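Local atomic coordinates of glyoxalase family protein, putative (Bacillus anthracis, PDB entry 2QQZ), a protein that is of unknown function but belongs to the glyoxalase/bleomycin resistance/dioxygenase superfamily, whose members include metal-dependent enzymes and antibiotic-binding proteins. Residues Ile83-Lys87 with Val106-Tyr110. Residues are numbered along the deposited sequence.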
loop_
_atom_site.group_PDB
_atom_site.type_symbol
_atom_site.label_atom_id
_atom_site.label_comp_id
_atom_site.label_asym_id
_atom_site.label_seq_id
_atom_site.Cartn_x
_atom_site.Cartn_y
_atom_site.Cartn_z
ATOM N N ILE A 83 -4.642 -12.995 -14.765
ATOM C CA ILE A 83 -4.774 -11.561 -15.004
ATOM C C ILE A 83 -5.394 -11.174 -16.369
ATOM O O ILE A 83 -6.117 -10.177 -16.444
ATOM C CB ILE A 83 -3.391 -10.839 -14.848
ATOM C CG1 ILE A 83 -3.583 -9.340 -14.809
ATOM C CG2 ILE A 83 -2.400 -11.274 -15.947
ATOM C CD1 ILE A 83 -2.529 -8.635 -13.927
ATOM N N ASP A 84 -5.066 -11.988 -17.378
ATOM C CA ASP A 84 -5.574 -11.885 -18.723
ATOM C C ASP A 84 -7.089 -11.733 -18.679
ATOM O O ASP A 84 -7.653 -10.733 -19.135
ATOM C CB ASP A 84 -5.132 -13.112 -19.569
ATOM C CG ASP A 84 -5.046 -14.473 -18.748
ATOM O OD1 ASP A 84 -4.265 -14.552 -17.765
ATOM O OD2 ASP A 84 -5.705 -15.482 -19.140
ATOM N N GLU A 85 -7.713 -12.724 -18.061
ATOM C CA GLU A 85 -9.165 -12.874 -17.942
ATOM C C GLU A 85 -9.758 -11.797 -16.999
ATOM O O GLU A 85 -10.857 -11.278 -17.228
ATOM C CB GLU A 85 -9.463 -14.279 -17.433
ATOM C CG GLU A 85 -10.916 -14.613 -17.396
ATOM C CD GLU A 85 -11.218 -15.903 -16.603
ATOM O OE1 GLU A 85 -10.531 -16.935 -16.842
ATOM O OE2 GLU A 85 -12.148 -15.878 -15.750
ATOM N N PHE A 86 -9.030 -11.467 -15.936
ATOM C CA PHE A 86 -9.465 -10.387 -15.040
ATOM C C PHE A 86 -9.555 -9.087 -15.815
ATOM O O PHE A 86 -10.572 -8.392 -15.730
ATOM C CB PHE A 86 -8.487 -10.252 -13.897
ATOM C CG PHE A 86 -8.761 -9.101 -12.971
ATOM C CD1 PHE A 86 -9.926 -9.072 -12.206
ATOM C CD2 PHE A 86 -7.803 -8.101 -12.797
ATOM C CE1 PHE A 86 -10.161 -8.045 -11.302
ATOM C CE2 PHE A 86 -8.019 -7.083 -11.901
ATOM C CZ PHE A 86 -9.208 -7.062 -11.144
ATOM N N LYS A 87 -8.497 -8.765 -16.561
ATOM C CA LYS A 87 -8.448 -7.546 -17.368
ATOM C C LYS A 87 -9.611 -7.433 -18.388
ATOM O O LYS A 87 -10.224 -6.356 -18.499
ATOM C CB LYS A 87 -7.115 -7.440 -18.114
ATOM C CG LYS A 87 -6.939 -6.073 -18.835
ATOM C CD LYS A 87 -5.503 -5.886 -19.258
ATOM C CE LYS A 87 -5.331 -6.306 -20.671
ATOM N NZ LYS A 87 -4.024 -5.825 -21.187
ATOM N N VAL A 106 6.684 -9.974 -15.570
ATOM C CA VAL A 106 5.395 -9.703 -14.947
ATOM C C VAL A 106 4.418 -9.064 -15.939
ATOM O O VAL A 106 4.757 -8.174 -16.717
ATOM C CB VAL A 106 5.555 -8.816 -13.679
ATOM C CG1 VAL A 106 4.220 -8.421 -13.122
ATOM C CG2 VAL A 106 6.318 -9.555 -12.557
ATOM N N ILE A 107 3.177 -9.506 -15.905
ATOM C CA ILE A 107 2.136 -8.856 -16.660
ATOM C C ILE A 107 1.483 -7.921 -15.691
ATOM O O ILE A 107 1.213 -8.292 -14.533
ATOM C CB ILE A 107 1.090 -9.893 -17.178
ATOM C CG1 ILE A 107 1.797 -10.895 -18.092
ATOM C CG2 ILE A 107 -0.112 -9.196 -17.887
ATOM C CD1 ILE A 107 0.919 -12.061 -18.604
ATOM N N ARG A 108 1.180 -6.711 -16.129
ATOM C CA ARG A 108 0.554 -5.792 -15.195
ATOM C C ARG A 108 -0.084 -4.616 -15.882
ATOM O O ARG A 108 0.234 -4.282 -17.025
ATOM C CB ARG A 108 1.596 -5.313 -14.198
ATOM C CG ARG A 108 2.622 -4.399 -14.793
ATOM C CD ARG A 108 3.597 -4.038 -13.739
ATOM N NE ARG A 108 4.662 -3.255 -14.388
ATOM C CZ ARG A 108 5.587 -2.532 -13.756
ATOM N NH1 ARG A 108 5.621 -2.479 -12.425
ATOM N NH2 ARG A 108 6.490 -1.890 -14.477
ATOM N N PHE A 109 -0.980 -3.962 -15.174
ATOM C CA PHE A 109 -1.681 -2.811 -15.733
ATOM C C PHE A 109 -2.244 -1.960 -14.599
ATOM O O PHE A 109 -2.404 -2.451 -13.441
ATOM C CB PHE A 109 -2.792 -3.251 -16.700
ATOM C CG PHE A 109 -3.941 -4.001 -16.057
ATOM C CD1 PHE A 109 -5.033 -3.312 -15.537
ATOM C CD2 PHE A 109 -3.938 -5.389 -15.988
ATOM C CE1 PHE A 109 -6.099 -3.986 -14.987
ATOM C CE2 PHE A 109 -5.005 -6.098 -15.408
ATOM C CZ PHE A 109 -6.069 -5.407 -14.893
ATOM N N TYR A 110 -2.577 -0.706 -14.926
ATOM C CA TYR A 110 -3.105 0.227 -13.928
ATOM C C TYR A 110 -4.524 0.552 -14.301
ATOM O O TYR A 110 -4.888 0.556 -15.472
ATOM C CB TYR A 110 -2.315 1.527 -13.925
ATOM C CG TYR A 110 -0.837 1.350 -13.869
ATOM C CD1 TYR A 110 -0.238 0.764 -12.753
ATOM C CD2 TYR A 110 -0.012 1.828 -14.886
ATOM C CE1 TYR A 110 1.135 0.599 -12.671
ATOM C CE2 TYR A 110 1.393 1.686 -14.797
ATOM C CZ TYR A 110 1.940 1.054 -13.702
ATOM O OH TYR A 110 3.315 0.885 -13.546
#
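The aliphatic chain of K87 lies across one face of the F109 ring, with K87 CD 3.7 Å from F109 CD2 and 4.0 Å from the ring centroid, 24° off the ring normal: a CH-pi contact. Lysine suits this half-covered position, since its methylenes shield the aromatic surface while NZ runs on to a salt bridge with D99. At the edge of the same ring two more side chains close in, I83 with CG1 3.6 Å from F109 CE2 and F86 with CD2 3.8 Å from F109 CZ. I83 and K87 stand one helical turn apart, joined by the bond from K87 N to I83 O (2.8 Å), so both face the strand and meet the same ring. The contact lies within the second βαβββ module of the glyoxalase fold, where helix 83-92 follows strand 76-80 and packs on the mixed sheet containing strand 106-112, here running nearly parallel to it, with segment axes 9.7 Å apart at 19°. Because neighbouring strand residues point to opposite faces, I107 and F109 meet the helix, whereas R108 turns from it and pairs with D100. I107, whose beta-branched side chain suits the extended backbone, places its CG2 3.6 Å from I83 CG2 and extends the apolar layer to an exposed border. No hydrogen bond joins the two segments; the strand's backbone is instead bonded to neighbouring strands, F109 to F121 for example. F86 also meets F121 edge-to-face and packs against Y7 and I8 of the second subunit.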